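PDB 3LHF: serine Recombinase from Sulfolobus solfataricus, which probably binds and recombines DNA by strand exchange for an insertion sequence, this chain being the resolvase-type catalytic domain of the longer protein. Local coordinates for residues K3-A8 with L52-M57; F77-L82 with I93-Q98; D17-Q22 with V36-G41; S42-K47 with L109-V114. The protein carries 1 engineered substitution. All coordinates share one frame; numbering follows the deposited sequence.

Overall arrangement
Contacts 1, 2 and 3 each set a helix against a strand of one four-stranded parallel sheet, while contact 4 joins a loop to the long helix 102-122 outside it. Contact 1 is the most buried: helix 49-58 covers inner strand 3-10. Contacts 2 and 3 are partly buried and lie at the two outermost strands of the chain, 92-95 and 35-40, with contact 3 on the face opposite to contact 1. Strands 3-10 and 35-40 are neighbours, so contacts 1 and 3 meet through the backbone of A8. Chemistry follows place: contacts 1 to 3 join mostly aliphatic and aromatic groups, whereas contact 4 adds a water bridge, and F77 of contact 2 leans on its L44 and I112.

Contact 1: K3-A8 with L52-M57; sequences KVILYA and LKLLRM
Y7, whose ring packs against L54, carries its hydroxyl on to a hydrogen bond with OD2 of D39 on the neighbouring strand. This is the alpha/beta catalytic core of a resolvase-type recombinase: inner strand 3-10 of the parallel sheet is covered by helix 49-58, which belongs to the beta-alpha-beta crossover from strand 35-40 to strand 63-68. The short axes run nearly antiparallel, at 153°, and are 10.7 Å apart.

One residue of the helix does most of the work. L54 sends both methyls at the strand. With CG anti to its backbone N (chi1 177°), Y7 turns its ring toward the helix, where L54 CD2 meets Y7 CD2 at a slant, 3.7 Å away, and also touches Y7 CB at 3.9 Å. The other branch, L54 CD1, is 4.3 Å from I5 CG1, so the leucine sits over two successive inward-facing strand residues.

On the other side of the helix, R56 makes a salt bridge to E84 of the second subunit. Nearer the surface, the side chains of K3 and M57 cross at about a right angle. A bend at the end of the M57 chain brings its CE to 3.4 Å from K3 CE, tight enough to be doubtful in detail.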
loop_
_atom_site.group_PDB
_atom_site.type_symbol
_atom_site.label_atom_id
_atom_site.label_comp_id
_atom_site.label_asym_id
_atom_site.label_seq_id
_atom_site.Cartn_x
_atom_site.Cartn_y
_atom_site.Cartn_z
ATOM N N LYS D 3 0.179 -15.347 19.924
ATOM C CA LYS D 3 0.380 -16.179 18.745
ATOM C C LYS D 3 1.464 -15.642 17.805
ATOM O O LYS D 3 1.493 -14.478 17.479
ATOM C CB LYS D 3 -0.933 -16.300 17.978
ATOM C CG LYS D 3 -1.754 -17.502 18.302
ATOM C CD LYS D 3 -3.110 -17.152 18.878
ATOM C CE LYS D 3 -4.207 -17.076 17.824
ATOM N NZ LYS D 3 -4.829 -18.366 17.459
ATOM N N VAL D 4 2.339 -16.538 17.383
ATOM C CA VAL D 4 3.393 -16.275 16.434
ATOM C C VAL D 4 3.020 -16.899 15.111
ATOM O O VAL D 4 2.848 -18.074 15.019
ATOM C CB VAL D 4 4.675 -16.936 16.901
ATOM C CG1 VAL D 4 5.827 -16.572 16.011
ATOM C CG2 VAL D 4 4.951 -16.586 18.330
ATOM N N ILE D 5 2.900 -16.089 14.082
ATOM C CA ILE D 5 2.420 -16.569 12.817
ATOM C C ILE D 5 3.477 -16.614 11.739
ATOM O O ILE D 5 4.211 -15.680 11.531
ATOM C CB ILE D 5 1.272 -15.722 12.318
ATOM C CG1 ILE D 5 0.338 -15.362 13.470
ATOM C CG2 ILE D 5 0.552 -16.413 11.205
ATOM C CD1 ILE D 5 -0.492 -16.474 13.960
ATOM N N LEU D 6 3.511 -17.728 11.044
ATOM C CA LEU D 6 4.294 -17.870 9.870
ATOM C C LEU D 6 3.394 -17.548 8.682
ATOM O O LEU D 6 2.456 -18.254 8.426
ATOM C CB LEU D 6 4.787 -19.303 9.786
ATOM C CG LEU D 6 5.734 -19.867 10.843
ATOM C CD1 LEU D 6 6.182 -21.217 10.464
ATOM C CD2 LEU D 6 6.910 -19.011 11.037
ATOM N N TYR D 7 3.675 -16.463 7.979
ATOM C CA TYR D 7 2.889 -16.074 6.821
ATOM C C TYR D 7 3.654 -16.187 5.538
ATOM O O TYR D 7 4.695 -15.616 5.387
ATOM C CB TYR D 7 2.349 -14.650 6.925
ATOM C CG TYR D 7 1.609 -14.257 5.675
ATOM C CD1 TYR D 7 2.280 -13.763 4.582
ATOM C CD2 TYR D 7 0.248 -14.427 5.568
ATOM C CE1 TYR D 7 1.637 -13.432 3.453
ATOM C CE2 TYR D 7 -0.403 -14.095 4.436
ATOM C CZ TYR D 7 0.298 -13.590 3.378
ATOM O OH TYR D 7 -0.337 -13.252 2.232
ATOM N N ALA D 8 3.111 -16.926 4.602
ATOM C CA ALA D 8 3.799 -17.208 3.376
ATOM C C ALA D 8 2.916 -17.014 2.167
ATOM O O ALA D 8 1.750 -17.269 2.224
ATOM C CB ALA D 8 4.335 -18.583 3.414
ATOM N N LEU D 52 -5.947 -11.200 4.875
ATOM C CA LEU D 52 -7.013 -10.512 5.586
ATOM C C LEU D 52 -7.314 -11.158 6.924
ATOM O O LEU D 52 -7.599 -10.493 7.897
ATOM C CB LEU D 52 -8.269 -10.413 4.735
ATOM C CG LEU D 52 -8.245 -9.402 3.591
ATOM C CD1 LEU D 52 -9.194 -9.778 2.518
ATOM C CD2 LEU D 52 -8.505 -8.041 4.060
ATOM N N LYS D 53 -7.243 -12.472 6.945
ATOM C CA LYS D 53 -7.398 -13.203 8.158
ATOM C C LYS D 53 -6.317 -12.873 9.150
ATOM O O LYS D 53 -6.593 -12.622 10.287
ATOM C CB LYS D 53 -7.348 -14.690 7.848
ATOM C CG LYS D 53 -7.766 -15.575 8.964
ATOM C CD LYS D 53 -6.650 -16.436 9.412
ATOM C CE LYS D 53 -7.051 -17.887 9.520
ATOM N NZ LYS D 53 -6.039 -18.665 10.251
ATOM N N LEU D 54 -5.080 -12.873 8.713
ATOM C CA LEU D 54 -3.995 -12.518 9.584
ATOM C C LEU D 54 -4.152 -11.106 10.061
ATOM O O LEU D 54 -4.034 -10.829 11.206
ATOM C CB LEU D 54 -2.685 -12.618 8.814
ATOM C CG LEU D 54 -1.427 -11.992 9.383
ATOM C CD1 LEU D 54 -1.155 -12.441 10.754
ATOM C CD2 LEU D 54 -0.261 -12.299 8.525
ATOM N N LEU D 55 -4.434 -10.208 9.147
ATOM C CA LEU D 55 -4.560 -8.828 9.490
ATOM C C LEU D 55 -5.688 -8.729 10.470
ATOM O O LEU D 55 -5.576 -8.055 11.461
ATOM C CB LEU D 55 -4.897 -8.032 8.247
ATOM C CG LEU D 55 -4.708 -6.527 8.226
ATOM C CD1 LEU D 55 -5.986 -5.846 8.448
ATOM C CD2 LEU D 55 -3.689 -6.038 9.198
ATOM N N ARG D 56 -6.760 -9.452 10.200
ATOM C CA ARG D 56 -7.931 -9.411 11.024
ATOM C C ARG D 56 -7.568 -9.875 12.414
ATOM O O ARG D 56 -7.961 -9.283 13.386
ATOM C CB ARG D 56 -9.020 -10.296 10.423
ATOM C CG ARG D 56 -10.254 -9.580 10.004
ATOM C CD ARG D 56 -10.814 -10.107 8.723
ATOM N NE ARG D 56 -11.311 -9.032 7.892
ATOM C CZ ARG D 56 -11.887 -9.173 6.710
ATOM N NH1 ARG D 56 -12.071 -10.352 6.188
ATOM N NH2 ARG D 56 -12.280 -8.120 6.047
ATOM N N MET D 57 -6.762 -10.911 12.504
ATOM C CA MET D 57 -6.318 -11.391 13.786
ATOM C C MET D 57 -5.515 -10.335 14.532
ATOM O O MET D 57 -5.681 -10.155 15.718
ATOM C CB MET D 57 -5.495 -12.659 13.622
ATOM C CG MET D 57 -6.291 -13.897 13.342
ATOM S SD MET D 57 -5.351 -15.384 13.057
ATOM C CE MET D 57 -4.908 -15.844 14.679
#

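Contact 2: F77-L82 with I93-Q98; sequences FGFEIL and IVVINQ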
loop_
_atom_site.group_PDB
_atom_site.type_symbol
_atom_site.label_atom_id
_atom_site.label_comp_id
_atom_site.label_asym_id
_atom_site.label_seq_id
_atom_site.Cartn_x
_atom_site.Cartn_y
_atom_site.Cartn_z
ATOM N N PHE D 77 3.379 -2.334 -1.246
ATOM C CA PHE D 77 3.247 -0.976 -0.742
ATOM C C PHE D 77 2.604 -0.926 0.612
ATOM O O PHE D 77 1.862 -1.786 0.973
ATOM C CB PHE D 77 2.385 -0.145 -1.661
ATOM C CG PHE D 77 2.881 -0.071 -3.046
ATOM C CD1 PHE D 77 4.077 0.530 -3.332
ATOM C CD2 PHE D 77 2.153 -0.590 -4.063
ATOM C CE1 PHE D 77 4.516 0.590 -4.587
ATOM C CE2 PHE D 77 2.603 -0.524 -5.312
ATOM C CZ PHE D 77 3.780 0.068 -5.577
ATOM N N GLY D 78 2.866 0.115 1.361
ATOM C CA GLY D 78 2.260 0.240 2.657
ATOM C C GLY D 78 2.637 -0.789 3.691
ATOM O O GLY D 78 1.887 -1.065 4.581
ATOM N N PHE D 79 3.836 -1.314 3.610
ATOM C CA PHE D 79 4.337 -2.201 4.630
ATOM C C PHE D 79 4.397 -1.424 5.934
ATOM O O PHE D 79 4.252 -1.967 6.992
ATOM C CB PHE D 79 5.703 -2.721 4.253
ATOM C CG PHE D 79 6.238 -3.738 5.178
ATOM C CD1 PHE D 79 6.005 -5.063 4.969
ATOM C CD2 PHE D 79 7.003 -3.378 6.250
ATOM C CE1 PHE D 79 6.502 -5.986 5.808
ATOM C CE2 PHE D 79 7.501 -4.316 7.072
ATOM C CZ PHE D 79 7.248 -5.620 6.849
ATOM N N GLU D 80 4.613 -0.134 5.818
ATOM C CA GLU D 80 4.650 0.752 6.947
ATOM C C GLU D 80 3.309 0.810 7.675
ATOM O O GLU D 80 3.263 0.915 8.872
ATOM C CB GLU D 80 5.121 2.141 6.514
ATOM C CG GLU D 80 6.461 2.177 5.813
ATOM C CD GLU D 80 6.373 2.556 4.355
ATOM O OE1 GLU D 80 5.375 2.244 3.727
ATOM O OE2 GLU D 80 7.302 3.163 3.835
ATOM N N ILE D 81 2.210 0.741 6.948
ATOM C CA ILE D 81 0.914 0.817 7.584
ATOM C C ILE D 81 0.772 -0.353 8.514
ATOM O O ILE D 81 0.327 -0.224 9.631
ATOM C CB ILE D 81 -0.196 0.782 6.562
ATOM C CG1 ILE D 81 -0.127 2.026 5.705
ATOM C CG2 ILE D 81 -1.498 0.711 7.233
ATOM C CD1 ILE D 81 -0.838 1.914 4.461
ATOM N N LEU D 82 1.214 -1.493 8.032
ATOM C CA LEU D 82 1.198 -2.695 8.792
ATOM C C LEU D 82 2.058 -2.520 10.010
ATOM O O LEU D 82 1.697 -2.951 11.066
ATOM C CB LEU D 82 1.733 -3.847 7.956
ATOM C CG LEU D 82 1.055 -4.110 6.623
ATOM C CD1 LEU D 82 1.256 -5.502 6.214
ATOM C CD2 LEU D 82 -0.382 -3.827 6.721
ATOM N N ILE D 93 6.757 -7.692 13.421
ATOM C CA ILE D 93 6.998 -8.286 12.136
ATOM C C ILE D 93 8.445 -8.619 12.001
ATOM O O ILE D 93 9.281 -7.759 11.935
ATOM C CB ILE D 93 6.619 -7.364 11.000
ATOM C CG1 ILE D 93 5.212 -6.858 11.195
ATOM C CG2 ILE D 93 6.713 -8.085 9.705
ATOM C CD1 ILE D 93 4.638 -6.259 10.009
ATOM N N VAL D 94 8.712 -9.903 11.966
ATOM C CA VAL D 94 10.038 -10.423 11.801
ATOM C C VAL D 94 10.193 -10.858 10.354
ATOM O O VAL D 94 9.359 -11.534 9.811
ATOM C CB VAL D 94 10.264 -11.560 12.770
ATOM C CG1 VAL D 94 11.517 -12.231 12.519
ATOM C CG2 VAL D 94 10.244 -11.042 14.130
ATOM N N VAL D 95 11.265 -10.402 9.736
ATOM C CA VAL D 95 11.538 -10.638 8.335
ATOM C C VAL D 95 12.853 -11.374 8.201
ATOM O O VAL D 95 13.871 -10.839 8.507
ATOM C CB VAL D 95 11.656 -9.310 7.579
ATOM C CG1 VAL D 95 12.099 -9.543 6.185
ATOM C CG2 VAL D 95 10.380 -8.568 7.590
ATOM N N ILE D 96 12.839 -12.606 7.739
ATOM C CA ILE D 96 14.051 -13.382 7.768
ATOM C C ILE D 96 15.029 -13.107 6.635
ATOM O O ILE D 96 16.166 -13.420 6.753
ATOM C CB ILE D 96 13.819 -14.897 8.019
ATOM C CG1 ILE D 96 12.909 -15.523 6.996
ATOM C CG2 ILE D 96 13.222 -15.161 9.401
ATOM C CD1 ILE D 96 12.314 -16.790 7.500
ATOM N N ASN D 97 14.592 -12.488 5.560
ATOM C CA ASN D 97 15.506 -12.066 4.520
ATOM C C ASN D 97 15.184 -10.670 4.109
ATOM O O ASN D 97 14.168 -10.422 3.519
ATOM C CB ASN D 97 15.467 -12.984 3.318
ATOM C CG ASN D 97 15.962 -14.347 3.626
ATOM O OD1 ASN D 97 16.823 -14.533 4.445
ATOM N ND2 ASN D 97 15.395 -15.316 2.983
ATOM N N GLN D 98 16.063 -9.751 4.443
ATOM C CA GLN D 98 15.801 -8.352 4.249
ATOM C C GLN D 98 16.124 -7.853 2.845
ATOM O O GLN D 98 17.038 -7.088 2.663
ATOM C CB GLN D 98 16.582 -7.582 5.291
ATOM C CG GLN D 98 15.957 -6.319 5.730
ATOM C CD GLN D 98 14.959 -6.507 6.815
ATOM O OE1 GLN D 98 15.260 -7.035 7.869
ATOM N NE2 GLN D 98 13.754 -6.060 6.566
#
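F79 and I93 reach for each other from opposite directions, joining the first turn of helix 79-88 to edge strand 92-95. The two elements form the closing half of a beta-alpha-beta crossover that starts from strand 63-68, in the parallel sheet of the resolvase fold.

Aromatic-aliphatic packing comes first. The far end of the ring, F79 CZ, is the atom that touches, 3.8 Å from I93 CG2 and 4.1 Å from I93 CD1, so two branches of one isoleucine come up to one ring atom. The I93 torsion accounts for this: the branches part at CB, and with chi1 at -52° CG2 lies anti to the backbone N while CG1 lies beside that N, so that CG2 and, through CG1, CD1 each come to F79 CZ. V95, two residues on and facing the same way, adds CG2 at 4.4 Å from F79 CZ. I93 CG2 and V95 CG2 approach the ring obliquely. P71 and L74 of the short helix 71-74 also lie against F79.

Purely aliphatic contact is lighter: L82, one turn further along the helix, places its CB 4.3 Å from I93 CD1. Its side chain also packs on I81 of the second subunit. F77 stacks on F77 of that subunit.

Backbone bonding fixes the helix start that presents F79. G78 stands at the N-cap with a positive phi of 65°, and its O accepts from I81 N at 3.0 Å.

Contact 3: D17-Q22 with V36-G41; sequences DDLVNQ and VITDIG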
loop_
_atom_site.group_PDB
_atom_site.type_symbol
_atom_site.label_atom_id
_atom_site.label_comp_id
_atom_site.label_asym_id
_atom_site.label_seq_id
_atom_site.Cartn_x
_atom_site.Cartn_y
_atom_site.Cartn_z
ATOM N N ASP D 17 5.131 -25.691 -5.559
ATOM C CA ASP D 17 6.105 -26.490 -4.907
ATOM C C ASP D 17 7.084 -25.643 -4.105
ATOM O O ASP D 17 7.549 -26.028 -3.051
ATOM C CB ASP D 17 6.750 -27.353 -5.943
ATOM C CG ASP D 17 5.735 -28.009 -6.816
ATOM O OD1 ASP D 17 5.790 -27.853 -8.042
ATOM O OD2 ASP D 17 4.856 -28.662 -6.269
ATOM N N ASP D 18 7.406 -24.483 -4.641
ATOM C CA ASP D 18 8.245 -23.515 -3.973
ATOM C C ASP D 18 7.637 -22.933 -2.712
ATOM O O ASP D 18 8.348 -22.620 -1.792
ATOM C CB ASP D 18 8.716 -22.448 -4.939
ATOM C CG ASP D 18 9.797 -22.943 -5.842
ATOM O OD1 ASP D 18 10.920 -23.117 -5.371
ATOM O OD2 ASP D 18 9.528 -23.174 -7.021
ATOM N N LEU D 19 6.320 -22.777 -2.697
ATOM C CA LEU D 19 5.602 -22.323 -1.518
ATOM C C LEU D 19 5.760 -23.323 -0.399
ATOM O O LEU D 19 5.990 -22.965 0.712
ATOM C CB LEU D 19 4.125 -22.160 -1.832
ATOM C CG LEU D 19 3.176 -21.289 -1.015
ATOM C CD1 LEU D 19 1.791 -21.768 -1.106
ATOM C CD2 LEU D 19 3.546 -21.062 0.382
ATOM N N VAL D 20 5.668 -24.592 -0.722
ATOM C CA VAL D 20 5.777 -25.624 0.271
ATOM C C VAL D 20 7.149 -25.428 0.866
ATOM O O VAL D 20 7.319 -25.523 2.058
ATOM C CB VAL D 20 5.663 -27.005 -0.382
ATOM C CG1 VAL D 20 6.087 -28.095 0.526
ATOM C CG2 VAL D 20 4.303 -27.232 -0.891
ATOM N N ASN D 21 8.113 -25.135 0.010
ATOM C CA ASN D 21 9.483 -24.849 0.413
ATOM C C ASN D 21 9.636 -23.612 1.252
ATOM O O ASN D 21 10.427 -23.571 2.140
ATOM C CB ASN D 21 10.415 -24.762 -0.789
ATOM C CG ASN D 21 11.849 -24.641 -0.390
ATOM O OD1 ASN D 21 12.447 -25.600 0.038
ATOM N ND2 ASN D 21 12.404 -23.466 -0.521
ATOM N N GLN D 22 8.891 -22.583 0.919
ATOM C CA GLN D 22 8.908 -21.353 1.678
ATOM C C GLN D 22 8.393 -21.617 3.083
ATOM O O GLN D 22 8.872 -21.041 4.033
ATOM C CB GLN D 22 8.084 -20.281 0.980
ATOM C CG GLN D 22 8.172 -18.929 1.579
ATOM C CD GLN D 22 7.195 -17.994 0.976
ATOM O OE1 GLN D 22 6.816 -17.019 1.563
ATOM N NE2 GLN D 22 6.783 -18.292 -0.201
ATOM N N VAL D 36 0.237 -21.575 10.750
ATOM C CA VAL D 36 0.808 -21.311 9.438
ATOM C C VAL D 36 -0.224 -20.777 8.451
ATOM O O VAL D 36 -1.215 -21.415 8.196
ATOM C CB VAL D 36 1.502 -22.552 8.869
ATOM C CG1 VAL D 36 2.341 -22.200 7.724
ATOM C CG2 VAL D 36 2.331 -23.181 9.892
ATOM N N ILE D 37 0.020 -19.598 7.908
ATOM C CA ILE D 37 -0.884 -19.003 6.931
ATOM C C ILE D 37 -0.209 -18.725 5.601
ATOM O O ILE D 37 0.826 -18.132 5.558
ATOM C CB ILE D 37 -1.509 -17.694 7.430
ATOM C CG1 ILE D 37 -2.331 -17.930 8.675
ATOM C CG2 ILE D 37 -2.369 -17.089 6.366
ATOM C CD1 ILE D 37 -2.967 -16.704 9.216
ATOM N N THR D 38 -0.829 -19.165 4.531
ATOM C CA THR D 38 -0.282 -19.028 3.214
ATOM C C THR D 38 -1.310 -18.473 2.248
ATOM O O THR D 38 -2.488 -18.630 2.431
ATOM C CB THR D 38 0.207 -20.352 2.690
ATOM O OG1 THR D 38 -0.890 -21.090 2.185
ATOM C CG2 THR D 38 0.833 -21.129 3.758
ATOM N N ASP D 39 -0.839 -17.799 1.222
ATOM C CA ASP D 39 -1.710 -17.237 0.237
ATOM C C ASP D 39 -1.171 -17.508 -1.135
ATOM O O ASP D 39 0.012 -17.651 -1.319
ATOM C CB ASP D 39 -1.817 -15.739 0.426
ATOM C CG ASP D 39 -3.018 -15.341 1.204
ATOM O OD1 ASP D 39 -4.114 -15.580 0.734
ATOM O OD2 ASP D 39 -2.877 -14.781 2.280
ATOM N N ILE D 40 -2.059 -17.588 -2.099
ATOM C CA ILE D 40 -1.651 -17.547 -3.469
ATOM C C ILE D 40 -2.269 -16.319 -4.079
ATOM O O ILE D 40 -3.450 -16.084 -3.990
ATOM C CB ILE D 40 -2.030 -18.795 -4.238
ATOM C CG1 ILE D 40 -1.087 -19.913 -3.876
ATOM C CG2 ILE D 40 -1.887 -18.570 -5.679
ATOM C CD1 ILE D 40 -1.736 -21.048 -3.266
ATOM N N GLY D 41 -1.422 -15.517 -4.667
ATOM C CA GLY D 41 -1.844 -14.345 -5.365
ATOM C C GLY D 41 -0.706 -13.412 -5.226
ATOM O O GLY D 41 0.196 -13.691 -4.495
#
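L19 of helix 16-29 points toward strand 35-40 and splits its two methyls between T38 and I40. The side chain crosses both of them at a slant, and the leucine fork is spread along the strand. One prong, L19 CD2, rests 4.1 Å from T38 CB; the other, L19 CD1, comes to 4.2 Å from I40 CD1. Between these two residues the strand offers only backbone, and L19 CD1 stands 4.5 Å from the carbonyl O of D39.

Leucine chi1 of -159° puts CG anti to the backbone N and extends the fork away from the helix. T38 turns its CB toward the helix. I40 does not point there directly, but the end of its chain curls back to finish the contact, which is fairly exposed on that side.

D39 directs its side chain to the other face of the sheet, where OD2 is held by Y7 OH and OD1 accepts from G50 N at the start of helix 49-58. Q22, a turn beyond L19, bonds through NE2 to R9 O of the first strand. Contact 3 thus closes the beta-alpha-beta unit of strand 3-10, helix 16-29 and strand 35-40: the helix lies on one face, with L19 also touching V10, and helix 49-58 covers the opposite face.

Contact 4: S42-K47 with L109-V114; sequences SGLNMK and LVSILV. Engineered in segment 42-47: G43 (natural residue Lys).
L44 carries nearly all the packing here, pushing its two methyls against S111 and I112 on helix 102-122. The tight part is aliphatic. L44 CD2 sits 4.0 Å from I112 CG1 and 4.2 Å from I112 CD1, the two side chains crossing at about a right angle. With chi1 at -71°, CG lies anti to the carbonyl carbon and the leucine reaches out from the loop toward the helix. I112 is buried, and F77 lies against both it and L44, closing this side. Cutting L44 back to an alanine is likely to open a gap beside I112 and F77 and leave the I112 side chain freer to turn.

The other side is polar, partly exposed and water-linked. L44 CD1 approaches S111 OG at 4.0 Å, and the serine hydroxyl is bonded chiefly to E107 O within its own helix. A water donates to S111 OG at 2.9 Å and lies 3.0 Å from S42 OG, so the hydroxyls of S42 and S111 are linked through it.

S42 also shapes the loop. Its OG accepts from L44 N at 3.1 Å in a nearly straight bond (173°), an ST turn, and S42 O receives N45 N in a type I turn that runs through the engineered G43. An Asx turn follows, K47 N donating to N45 OD1.

The loop lies between strand 35-40 and helix 49-58. Helix 102-122 carries L109, V110 and L113 on a different side against helix 128-139, while L109 and I112 also meet F116 of the second subunit.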
loop_
_atom_site.group_PDB
_atom_site.type_symbol
_atom_site.label_atom_id
_atom_site.label_comp_id
_atom_site.label_asym_id
_atom_site.label_seq_id
_atom_site.Cartn_x
_atom_site.Cartn_y
_atom_site.Cartn_z
ATOM N N SER D 42 -0.765 -12.304 -5.932
ATOM C CA SER D 42 0.255 -11.292 -5.841
ATOM C C SER D 42 0.153 -10.530 -4.542
ATOM O O SER D 42 -0.897 -10.440 -3.956
ATOM C CB SER D 42 0.155 -10.351 -7.021
ATOM O OG SER D 42 0.900 -9.187 -6.820
ATOM N N GLY D 43 1.270 -9.971 -4.120
ATOM C CA GLY D 43 1.375 -9.132 -2.946
ATOM C C GLY D 43 0.621 -7.826 -3.067
ATOM O O GLY D 43 0.431 -7.132 -2.111
ATOM N N LEU D 44 0.144 -7.532 -4.263
ATOM C CA LEU D 44 -0.692 -6.370 -4.493
ATOM C C LEU D 44 -2.163 -6.643 -4.227
ATOM O O LEU D 44 -2.968 -5.751 -4.278
ATOM C CB LEU D 44 -0.513 -5.851 -5.907
ATOM C CG LEU D 44 0.801 -5.165 -6.231
ATOM C CD1 LEU D 44 1.245 -5.475 -7.611
ATOM C CD2 LEU D 44 0.678 -3.699 -6.052
ATOM N N ASN D 45 -2.494 -7.887 -3.943
ATOM C CA ASN D 45 -3.863 -8.273 -3.703
ATOM C C ASN D 45 -4.239 -7.958 -2.257
ATOM O O ASN D 45 -3.644 -8.479 -1.332
ATOM C CB ASN D 45 -4.008 -9.764 -3.968
ATOM C CG ASN D 45 -5.370 -10.149 -4.465
ATOM O OD1 ASN D 45 -6.373 -9.576 -4.092
ATOM N ND2 ASN D 45 -5.405 -11.132 -5.314
ATOM N N MET D 46 -5.216 -7.086 -2.067
ATOM C CA MET D 46 -5.626 -6.717 -0.736
ATOM C C MET D 46 -6.715 -7.636 -0.269
ATOM O O MET D 46 -7.186 -7.537 0.826
ATOM C CB MET D 46 -6.084 -5.269 -0.679
ATOM C CG MET D 46 -4.965 -4.239 -0.692
ATOM S SD MET D 46 -3.651 -4.500 0.447
ATOM C CE MET D 46 -2.708 -5.728 -0.352
ATOM N N LYS D 47 -7.091 -8.553 -1.126
ATOM C CA LYS D 47 -8.105 -9.512 -0.801
ATOM C C LYS D 47 -7.602 -10.949 -0.644
ATOM O O LYS D 47 -8.376 -11.867 -0.779
ATOM C CB LYS D 47 -9.246 -9.425 -1.802
ATOM C CG LYS D 47 -10.274 -8.378 -1.446
ATOM C CD LYS D 47 -11.321 -8.194 -2.530
ATOM C CE LYS D 47 -12.559 -9.050 -2.331
ATOM N NZ LYS D 47 -13.690 -8.335 -1.722
ATOM N N LEU D 109 5.699 -4.519 -10.976
ATOM C CA LEU D 109 5.613 -3.333 -11.785
ATOM C C LEU D 109 4.652 -3.505 -12.935
ATOM O O LEU D 109 3.900 -2.619 -13.243
ATOM C CB LEU D 109 6.982 -2.936 -12.318
ATOM C CG LEU D 109 7.001 -1.653 -13.143
ATOM C CD1 LEU D 109 6.650 -0.466 -12.308
ATOM C CD2 LEU D 109 8.318 -1.460 -13.751
ATOM N N VAL D 110 4.672 -4.657 -13.568
ATOM C CA VAL D 110 3.854 -4.841 -14.729
ATOM C C VAL D 110 2.394 -4.699 -14.369
ATOM O O VAL D 110 1.667 -4.064 -15.091
ATOM C CB VAL D 110 4.093 -6.200 -15.382
ATOM C CG1 VAL D 110 3.232 -6.367 -16.586
ATOM C CG2 VAL D 110 5.543 -6.387 -15.722
ATOM N N SER D 111 1.965 -5.275 -13.255
ATOM C CA SER D 111 0.572 -5.171 -12.850
ATOM C C SER D 111 0.163 -3.757 -12.578
ATOM O O SER D 111 -0.879 -3.316 -12.997
ATOM C CB SER D 111 0.305 -5.968 -11.586
ATOM O OG SER D 111 1.343 -6.860 -11.347
ATOM N N ILE D 112 1.008 -3.042 -11.875
ATOM C CA ILE D 112 0.715 -1.671 -11.568
ATOM C C ILE D 112 0.609 -0.916 -12.865
ATOM O O ILE D 112 -0.283 -0.122 -13.041
ATOM C CB ILE D 112 1.816 -1.053 -10.713
ATOM C CG1 ILE D 112 1.867 -1.728 -9.359
ATOM C CG2 ILE D 112 1.575 0.389 -10.519
ATOM C CD1 ILE D 112 3.174 -1.736 -8.791
ATOM N N LEU D 113 1.513 -1.182 -13.784
ATOM C CA LEU D 113 1.444 -0.514 -15.055
ATOM C C LEU D 113 0.166 -0.867 -15.769
ATOM O O LEU D 113 -0.446 -0.024 -16.378
ATOM C CB LEU D 113 2.646 -0.825 -15.921
ATOM C CG LEU D 113 3.917 -0.084 -15.547
ATOM C CD1 LEU D 113 5.122 -0.915 -15.873
ATOM C CD2 LEU D 113 3.989 1.248 -16.201
ATOM N N VAL D 114 -0.247 -2.117 -15.684
ATOM C CA VAL D 114 -1.482 -2.515 -16.317
ATOM C C VAL D 114 -2.677 -1.788 -15.750
ATOM O O VAL D 114 -3.522 -1.350 -16.484
ATOM C CB VAL D 114 -1.751 -3.993 -16.125
ATOM C CG1 VAL D 114 -3.058 -4.345 -16.709
ATOM C CG2 VAL D 114 -0.673 -4.802 -16.736
HETATM O O HOH W 1 1.135 -9.318 -9.785
#